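Local coordinates for hemolysin activator protein CdiB (Acinetobacter baumannii ACICU, PDB 6WIL) that forms a 16-stranded outer-membrane beta-barrel with periplasmic POTRA domains and probably secretes and activates its partner toxin in contact-dependent growth inhibition, at residues 453-465 / 497-509. Sequence-based numbering, arbitrary orientation.
Sequences DRFYIGGRYSVRG and MAVDQGWVNGRNS. With C8E ((hydroxyethyloxy)tri(ethyloxy)octane), chain D.
Arg-464 reaches across to Asp-500 on the inner wall of the barrel. CB lies 3.2 Å from OD2 of Asp-500, and CG and CD stay close to that same oxygen. A bend at chi3 (-68°) then turns the guanidinium back onto the carboxylate, which it grips side-on. NE gives a nearly straight bond (166°) of 2.8 Å to Asp-500 OD2 on its syn side, the core of a salt bridge, while NH1 bonds the syn lone pair of OD1 at 3.1 Å. CB of Ala-498 lies over one face of the guanidinium, offset toward its rim, a small apolar neighbour that suits the flat group; NH2 points on to a second carboxylate, Glu-483. OD2 of Asp-500 also accepts the backbone N of Arg-464 on its anti side, at 2.9 Å, so one aspartate holds both main chain and side chain.

Beside this polar cluster the contact turns apolar. Val-463 sets CG2 3.6 Å from the backbone N of Gly-502, and Ile-457 brings CD1 to 3.5 Å from the carbonyl C of Gly-502. Gly-502, with no side chain, lets both methyls come right up to its backbone. Ile-457 CD1 also meets CG1 of Val-504. At the far end Arg-454 NH1 bonds Asn-508 OD1 from above the amide plane, at 3.0 Å.

Segment 453-465 is an inward-folded part of the connection between barrel strands 432-444 and 476-487, the loop L6 of Omp85-family transporters. Val-463, Arg-464 and Gly-465 are the VRG of its (V/I)RG(Y/F) motif, and the Arg-464 to Asp-500 pair is consistent with the arginine-aspartate bridge of FhaC. One positive charge set between two carboxylates would be expected to keep the arginine protonated and pin this loop inside the barrel.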
ATOM      1  N   ASP A 453     -12.173   5.190  20.132  1.00 64.84           N
ATOM      2  CA  ASP A 453     -10.786   4.870  19.814  1.00 54.36           C
ATOM      3  C   ASP A 453     -10.429   3.413  20.075  1.00 51.21           C
ATOM      4  O   ASP A 453      -9.293   3.014  19.793  1.00 55.64           O
ATOM      5  CB  ASP A 453      -9.838   5.767  20.615  1.00 66.20           C
ATOM      6  CG  ASP A 453      -9.544   7.077  19.916  1.00 75.58           C
ATOM      7  OD1 ASP A 453      -9.741   7.151  18.684  1.00 78.91           O
ATOM      8  OD2 ASP A 453      -9.103   8.027  20.597  1.00 87.76           O
ATOM      9  N   ARG A 454     -11.352   2.614  20.596  1.00 44.01           N
ATOM     10  CA  ARG A 454     -11.025   1.253  20.984  1.00 51.86           C
ATOM     11  C   ARG A 454     -10.975   0.329  19.769  1.00 59.34           C
ATOM     12  O   ARG A 454     -11.419   0.666  18.668  1.00 65.65           O
ATOM     13  CB  ARG A 454     -12.030   0.731  22.004  1.00 58.52           C
ATOM     14  CG  ARG A 454     -12.043   1.513  23.301  1.00 61.98           C
ATOM     15  CD  ARG A 454     -12.590   0.664  24.428  1.00 84.81           C
ATOM     16  NE  ARG A 454     -14.047   0.598  24.439  1.00 88.01           N
ATOM     17  CZ  ARG A 454     -14.817   1.284  25.278  1.00 82.80           C
ATOM     18  NH1 ARG A 454     -14.266   2.089  26.178  1.00 67.57           N
ATOM     19  NH2 ARG A 454     -16.136   1.162  25.220  1.00 82.59           N
ATOM     20  N   PHE A 455     -10.421  -0.859  19.994  1.00 46.13           N
ATOM     21  CA  PHE A 455     -10.300  -1.897  18.979  1.00 39.21           C
ATOM     22  C   PHE A 455     -11.456  -2.876  19.153  1.00 58.88           C
ATOM     23  O   PHE A 455     -11.593  -3.494  20.213  1.00 48.92           O
ATOM     24  CB  PHE A 455      -8.952  -2.606  19.111  1.00 50.19           C
ATOM     25  CG  PHE A 455      -8.579  -3.450  17.927  1.00 44.37           C
ATOM     26  CD1 PHE A 455      -9.046  -4.748  17.810  1.00 42.43           C
ATOM     27  CD2 PHE A 455      -7.733  -2.957  16.948  1.00 41.78           C
ATOM     28  CE1 PHE A 455      -8.689  -5.532  16.732  1.00 40.40           C
ATOM     29  CE2 PHE A 455      -7.373  -3.736  15.867  1.00 41.00           C
ATOM     30  CZ  PHE A 455      -7.851  -5.025  15.759  1.00 44.97           C
ATOM     31  N   TYR A 456     -12.282  -3.013  18.118  1.00 48.88           N
ATOM     32  CA  TYR A 456     -13.492  -3.822  18.171  1.00 43.19           C
ATOM     33  C   TYR A 456     -13.341  -5.054  17.287  1.00 50.65           C
ATOM     34  O   TYR A 456     -12.715  -4.991  16.223  1.00 56.25           O
ATOM     35  CB  TYR A 456     -14.709  -2.998  17.738  1.00 39.00           C
ATOM     36  CG  TYR A 456     -15.019  -1.852  18.676  1.00 41.99           C
ATOM     37  CD1 TYR A 456     -14.319  -0.653  18.600  1.00 42.23           C
ATOM     38  CD2 TYR A 456     -16.004  -1.973  19.647  1.00 49.30           C
ATOM     39  CE1 TYR A 456     -14.594   0.394  19.466  1.00 49.60           C
ATOM     40  CE2 TYR A 456     -16.286  -0.934  20.519  1.00 40.34           C
ATOM     41  CZ  TYR A 456     -15.581   0.245  20.423  1.00 52.44           C
ATOM     42  OH  TYR A 456     -15.870   1.273  21.291  1.00 50.99           O
ATOM     43  N   ILE A 457     -13.904  -6.162  17.742  1.00 51.81           N
ATOM     44  CA  ILE A 457     -13.824  -7.451  17.017  1.00 53.27           C
ATOM     45  C   ILE A 457     -15.200  -8.093  16.983  1.00 51.64           C
ATOM     46  O   ILE A 457     -15.911  -7.967  17.927  1.00 52.42           O
ATOM     47  CB  ILE A 457     -12.765  -8.371  17.636  1.00 53.90           C
ATOM     48  CG1 ILE A 457     -13.031  -8.676  19.105  1.00 51.13           C
ATOM     49  CG2 ILE A 457     -11.384  -7.800  17.451  1.00 38.86           C
ATOM     50  CD1 ILE A 457     -11.969  -9.518  19.721  1.00 48.18           C
ATOM     51  N   GLY A 458     -15.485  -8.811  15.910  1.00 58.80           N
ATOM     52  CA  GLY A 458     -16.769  -9.485  15.676  1.00 60.21           C
ATOM     53  C   GLY A 458     -17.579  -8.757  14.627  1.00 78.45           C
ATOM     54  O   GLY A 458     -18.108  -7.721  14.940  1.00 88.69           O
ATOM     55  N   GLY A 459     -17.648  -9.296  13.418  1.00 62.21           N
ATOM     56  CA  GLY A 459     -18.339  -8.667  12.284  1.00 57.79           C
ATOM     57  C   GLY A 459     -17.571  -8.894  10.994  1.00 54.81           C
ATOM     58  O   GLY A 459     -16.521  -9.454  11.047  1.00 43.30           O
ATOM     59  N   ARG A 460     -18.056  -8.378   9.878  1.00 49.10           N
ATOM     60  CA  ARG A 460     -17.449  -8.649   8.577  1.00 42.36           C
ATOM     61  C   ARG A 460     -16.068  -8.025   8.410  1.00 43.62           C
ATOM     62  O   ARG A 460     -15.325  -8.431   7.513  1.00 56.33           O
ATOM     63  CB  ARG A 460     -18.372  -8.153   7.464  1.00 55.62           C
ATOM     64  CG  ARG A 460     -18.267  -6.658   7.183  1.00 59.22           C
ATOM     65  CD  ARG A 460     -19.494  -6.112   6.451  1.00 65.75           C
ATOM     66  NE  ARG A 460     -19.422  -6.264   4.998  1.00 81.49           N
ATOM     67  CZ  ARG A 460     -20.061  -7.205   4.311  1.00 92.55           C
ATOM     68  NH1 ARG A 460     -20.824  -8.086   4.944  1.00 83.84           N
ATOM     69  NH2 ARG A 460     -19.939  -7.264   2.990  1.00 74.21           N
ATOM     70  N   TYR A 461     -15.707  -7.042   9.227  1.00 57.24           N
ATOM     71  CA  TYR A 461     -14.445  -6.339   9.047  1.00 57.26           C
ATOM     72  C   TYR A 461     -13.384  -6.757  10.044  1.00 53.14           C
ATOM     73  O   TYR A 461     -12.207  -6.428   9.856  1.00 57.60           O
ATOM     74  CB  TYR A 461     -14.651  -4.825   9.163  1.00 47.28           C
ATOM     75  CG  TYR A 461     -15.652  -4.257   8.195  1.00 62.90           C
ATOM     76  CD1 TYR A 461     -15.369  -4.179   6.835  1.00 62.66           C
ATOM     77  CD2 TYR A 461     -16.874  -3.766   8.640  1.00 61.00           C
ATOM     78  CE1 TYR A 461     -16.285  -3.643   5.944  1.00 62.75           C
ATOM     79  CE2 TYR A 461     -17.794  -3.226   7.754  1.00 68.61           C
ATOM     80  CZ  TYR A 461     -17.498  -3.167   6.408  1.00 69.80           C
ATOM     81  OH  TYR A 461     -18.413  -2.631   5.524  1.00 78.91           O
ATOM     82  N   SER A 462     -13.764  -7.446  11.092  1.00 51.73           N
ATOM     83  CA  SER A 462     -12.797  -7.785  12.123  1.00 63.48           C
ATOM     84  C   SER A 462     -12.664  -9.274  12.354  1.00 49.40           C
ATOM     85  O   SER A 462     -11.571  -9.801  12.197  1.00 61.67           O
ATOM     86  CB  SER A 462     -13.168  -7.077  13.450  1.00 50.72           C
ATOM     87  OG  SER A 462     -14.547  -7.102  13.707  1.00 65.95           O
ATOM     88  N   VAL A 463     -13.755  -9.964  12.710  1.00 52.10           N
ATOM     89  CA  VAL A 463     -13.755 -11.424  12.775  1.00 46.56           C
ATOM     90  C   VAL A 463     -14.965 -11.991  12.040  1.00 47.80           C
ATOM     91  O   VAL A 463     -16.093 -11.902  12.533  1.00 42.80           O
ATOM     92  CB  VAL A 463     -13.738 -11.920  14.231  1.00 52.10           C
ATOM     93  CG1 VAL A 463     -13.608 -13.434  14.267  1.00 46.16           C
ATOM     94  CG2 VAL A 463     -12.625 -11.235  15.004  1.00 36.80           C
ATOM     95  N   ARG A 464     -14.749 -12.592  10.869  1.00 51.27           N
ATOM     96  CA  ARG A 464     -15.875 -13.077  10.078  1.00 60.08           C
ATOM     97  C   ARG A 464     -16.549 -14.273  10.752  1.00 59.57           C
ATOM     98  O   ARG A 464     -15.964 -14.965  11.591  1.00 68.12           O
ATOM     99  CB  ARG A 464     -15.425 -13.448   8.665  1.00 51.62           C
ATOM    100  CG  ARG A 464     -15.323 -12.256   7.726  1.00 49.39           C
ATOM    101  CD  ARG A 464     -14.628 -12.637   6.438  1.00 40.33           C
ATOM    102  NE  ARG A 464     -13.224 -12.952   6.673  1.00 43.98           N
ATOM    103  CZ  ARG A 464     -12.378 -13.363   5.735  1.00 62.18           C
ATOM    104  NH1 ARG A 464     -11.118 -13.622   6.051  1.00 58.63           N
ATOM    105  NH2 ARG A 464     -12.789 -13.518   4.482  1.00 68.06           N
ATOM    106  N   GLY A 465     -17.803 -14.509  10.374  1.00 57.72           N
ATOM    107  CA  GLY A 465     -18.627 -15.503  11.025  1.00 54.23           C
ATOM    108  C   GLY A 465     -19.469 -14.968  12.163  1.00 46.95           C
ATOM    109  O   GLY A 465     -20.243 -15.729  12.752  1.00 62.32           O
HETATM  110  N   MSE A 497     -12.544 -20.615   1.830  1.00 55.07           N
HETATM  111  CA  MSE A 497     -12.874 -20.860   3.228  1.00 62.19           C
HETATM  112  C   MSE A 497     -11.980 -19.970   4.083  1.00 51.98           C
HETATM  113  O   MSE A 497     -10.804 -19.784   3.768  1.00 58.09           O
HETATM  114  CB  MSE A 497     -12.689 -22.332   3.597  1.00 60.69           C
HETATM  115  CG  MSE A 497     -13.546 -22.794   4.768  1.00 71.29           C
HETATM  116 SE   MSE A 497     -12.620 -24.023   5.971  0.36 89.60          SE
HETATM  117  CE  MSE A 497     -11.907 -25.278   4.662  1.00 66.04           C
ATOM    118  N   ALA A 498     -12.528 -19.409   5.155  1.00 51.32           N
ATOM    119  CA  ALA A 498     -11.798 -18.446   5.962  1.00 54.43           C
ATOM    120  C   ALA A 498     -11.928 -18.778   7.440  1.00 59.39           C
ATOM    121  O   ALA A 498     -12.958 -19.281   7.896  1.00 55.39           O
ATOM    122  CB  ALA A 498     -12.292 -17.015   5.704  1.00 43.55           C
ATOM    123  N   VAL A 499     -10.858 -18.496   8.182  1.00 49.70           N
ATOM    124  CA  VAL A 499     -10.819 -18.643   9.634  1.00 57.51           C
ATOM    125  C   VAL A 499     -10.195 -17.380  10.213  1.00 50.44           C
ATOM    126  O   VAL A 499      -9.037 -17.065   9.911  1.00 39.24           O
ATOM    127  CB  VAL A 499     -10.025 -19.884  10.075  1.00 58.15           C
ATOM    128  CG1 VAL A 499      -9.975 -19.961  11.594  1.00 50.40           C
ATOM    129  CG2 VAL A 499     -10.637 -21.151   9.491  1.00 56.20           C
ATOM    130  N   ASP A 500     -10.954 -16.665  11.041  1.00 45.46           N
ATOM    131  CA  ASP A 500     -10.525 -15.404  11.627  1.00 43.89           C
ATOM    132  C   ASP A 500     -10.453 -15.522  13.145  1.00 43.35           C
ATOM    133  O   ASP A 500     -11.083 -16.390  13.753  1.00 41.22           O
ATOM    134  CB  ASP A 500     -11.475 -14.260  11.248  1.00 50.14           C
ATOM    135  CG  ASP A 500     -11.527 -14.010   9.750  1.00 62.16           C
ATOM    136  OD1 ASP A 500     -10.806 -14.696   8.995  1.00 61.11           O
ATOM    137  OD2 ASP A 500     -12.291 -13.119   9.328  1.00 59.65           O
ATOM    138  N   GLN A 501      -9.682 -14.619  13.753  1.00 42.42           N
ATOM    139  CA  GLN A 501      -9.455 -14.609  15.192  1.00 47.84           C
ATOM    140  C   GLN A 501      -9.265 -13.175  15.663  1.00 48.06           C
ATOM    141  O   GLN A 501      -8.543 -12.403  15.030  1.00 50.14           O
ATOM    142  CB  GLN A 501      -8.220 -15.429  15.585  1.00 44.31           C
ATOM    143  CG  GLN A 501      -8.344 -16.921  15.364  1.00 44.37           C
ATOM    144  CD  GLN A 501      -7.051 -17.654  15.653  1.00 50.64           C
ATOM    145  OE1 GLN A 501      -6.784 -18.047  16.790  1.00 56.23           O
ATOM    146  NE2 GLN A 501      -6.236 -17.839  14.622  1.00 43.35           N
ATOM    147  N   GLY A 502      -9.892 -12.834  16.782  1.00 42.38           N
ATOM    148  CA  GLY A 502      -9.721 -11.525  17.379  1.00 49.20           C
ATOM    149  C   GLY A 502      -9.327 -11.625  18.838  1.00 58.10           C
ATOM    150  O   GLY A 502      -9.664 -12.584  19.533  1.00 53.10           O
ATOM    151  N   TRP A 503      -8.601 -10.605  19.297  1.00 57.81           N
ATOM    152  CA  TRP A 503      -8.138 -10.515  20.677  1.00 50.33           C
ATOM    153  C   TRP A 503      -8.308  -9.088  21.170  1.00 50.43           C
ATOM    154  O   TRP A 503      -7.942  -8.144  20.465  1.00 49.43           O
ATOM    155  CB  TRP A 503      -6.664 -10.914  20.809  1.00 57.96           C
ATOM    156  CG  TRP A 503      -6.373 -12.360  20.628  1.00 53.40           C
ATOM    157  CD1 TRP A 503      -6.463 -13.335  21.574  1.00 62.17           C
ATOM    158  CD2 TRP A 503      -5.911 -12.998  19.435  1.00 61.84           C
ATOM    159  NE1 TRP A 503      -6.094 -14.545  21.042  1.00 56.58           N
ATOM    160  CE2 TRP A 503      -5.752 -14.367  19.728  1.00 67.87           C
ATOM    161  CE3 TRP A 503      -5.621 -12.547  18.144  1.00 50.09           C
ATOM    162  CZ2 TRP A 503      -5.319 -15.289  18.779  1.00 60.14           C
ATOM    163  CZ3 TRP A 503      -5.191 -13.464  17.203  1.00 57.03           C
ATOM    164  CH2 TRP A 503      -5.044 -14.819  17.525  1.00 61.78           C
ATOM    165  N   VAL A 504      -8.851  -8.933  22.375  1.00 48.35           N
ATOM    166  CA  VAL A 504      -8.881  -7.649  23.063  1.00 47.20           C
ATOM    167  C   VAL A 504      -8.290  -7.840  24.452  1.00 58.53           C
ATOM    168  O   VAL A 504      -8.370  -8.924  25.038  1.00 57.82           O
ATOM    169  CB  VAL A 504     -10.304  -7.052  23.148  1.00 59.00           C
ATOM    170  CG1 VAL A 504     -10.762  -6.578  21.775  1.00 47.36           C
ATOM    171  CG2 VAL A 504     -11.275  -8.068  23.720  1.00 52.91           C
ATOM    172  N   ASN A 505      -7.693  -6.776  24.974  1.00 66.79           N
ATOM    173  CA  ASN A 505      -6.939  -6.818  26.224  1.00 70.23           C
ATOM    174  C   ASN A 505      -6.686  -5.374  26.643  1.00 72.48           C
ATOM    175  O   ASN A 505      -6.984  -4.433  25.901  1.00 66.63           O
ATOM    176  CB  ASN A 505      -5.647  -7.630  26.048  1.00 64.31           C
ATOM    177  CG  ASN A 505      -4.665  -7.453  27.193  1.00 88.49           C
ATOM    178  OD1 ASN A 505      -3.622  -6.820  27.033  1.00100.56           O
ATOM    179  ND2 ASN A 505      -5.008  -7.986  28.362  1.00 89.42           N
ATOM    180  N   GLY A 506      -6.155  -5.203  27.847  1.00 81.61           N
ATOM    181  CA  GLY A 506      -5.896  -3.885  28.379  1.00 79.27           C
ATOM    182  C   GLY A 506      -7.118  -3.341  29.087  1.00 93.86           C
ATOM    183  O   GLY A 506      -8.055  -4.067  29.434  1.00 92.79           O
ATOM    184  N   ARG A 507      -7.103  -2.031  29.306  1.00 89.62           N
ATOM    185  CA  ARG A 507      -8.262  -1.390  29.896  1.00 94.75           C
ATOM    186  C   ARG A 507      -9.452  -1.473  28.945  1.00 98.13           C
ATOM    187  O   ARG A 507      -9.312  -1.745  27.748  1.00 87.14           O
ATOM    188  CB  ARG A 507      -7.957   0.066  30.236  1.00 82.81           C
ATOM    189  N   ASN A 508     -10.640  -1.242  29.506  1.00100.65           N
ATOM    190  CA  ASN A 508     -11.920  -1.338  28.809  1.00 88.54           C
ATOM    191  C   ASN A 508     -12.208  -2.751  28.317  1.00 94.36           C
ATOM    192  O   ASN A 508     -13.009  -2.938  27.393  1.00101.37           O
ATOM    193  CB  ASN A 508     -12.009  -0.352  27.636  1.00 89.12           C
ATOM    194  CG  ASN A 508     -11.681   1.082  28.034  1.00 96.36           C
ATOM    195  OD1 ASN A 508     -11.420   1.927  27.175  1.00 89.99           O
ATOM    196  ND2 ASN A 508     -11.684   1.362  29.333  1.00 73.30           N
ATOM    197  N   SER A 509     -11.563  -3.752  28.915  1.00 88.75           N
ATOM    198  CA  SER A 509     -11.792  -5.153  28.599  1.00 97.24           C
ATOM    199  C   SER A 509     -11.892  -5.934  29.900  1.00 96.99           C
ATOM    200  O   SER A 509     -11.288  -5.564  30.910  1.00108.99           O
ATOM    201  CB  SER A 509     -10.672  -5.731  27.721  1.00 87.54           C
ATOM    202  OG  SER A 509     -10.681  -7.149  27.747  1.00 84.19           O
TER
HETATM  203  C1  C8E D 603       5.575  -0.737  18.231  1.00 84.31           C
HETATM  204  C2  C8E D 603       4.070  -0.992  18.294  1.00 88.55           C
HETATM  205  C3  C8E D 603       3.533  -1.298  16.896  1.00 74.36           C
HETATM  206  C4  C8E D 603       2.040  -1.607  16.980  1.00 72.17           C
HETATM  207  C5  C8E D 603       1.833  -2.948  17.679  1.00 75.80           C
HETATM  208  C6  C8E D 603       0.344  -3.144  17.943  1.00 61.01           C
HETATM  209  C7  C8E D 603       0.017  -4.634  17.906  1.00 68.29           C
HETATM  210  C8  C8E D 603       0.070  -5.209  19.319  1.00 62.97           C
HETATM  211  O9  C8E D 603      -1.192  -5.723  19.636  1.00 81.31           O
HETATM  212  C10 C8E D 603      -1.297  -6.264  20.923  1.00 70.83           C
HETATM  213  C11 C8E D 603      -2.767  -6.533  21.239  1.00 60.35           C
HETATM  214  O12 C8E D 603      -2.903  -7.813  21.790  1.00 68.92           O
HETATM  215  C13 C8E D 603      -4.164  -8.068  22.343  1.00 64.35           C
HETATM  216  C14 C8E D 603      -4.190  -9.474  22.944  1.00 65.75           C
HETATM  217  O15 C8E D 603      -3.241 -10.287  22.311  1.00 71.16           O
HETATM  218  C16 C8E D 603      -3.286 -11.628  22.711  1.00 59.84           C
HETATM  219  C17 C8E D 603      -2.622 -12.517  21.657  1.00 68.09           C
HETATM  220  O18 C8E D 603      -1.250 -12.247  21.588  1.00 68.84           O
HETATM  221  C19 C8E D 603      -0.513 -13.216  20.895  1.00 76.24           C
HETATM  222  C20 C8E D 603       0.214 -12.575  19.711  1.00 66.23           C
HETATM  223  O21 C8E D 603       1.025 -11.524  20.158  1.00 65.80           O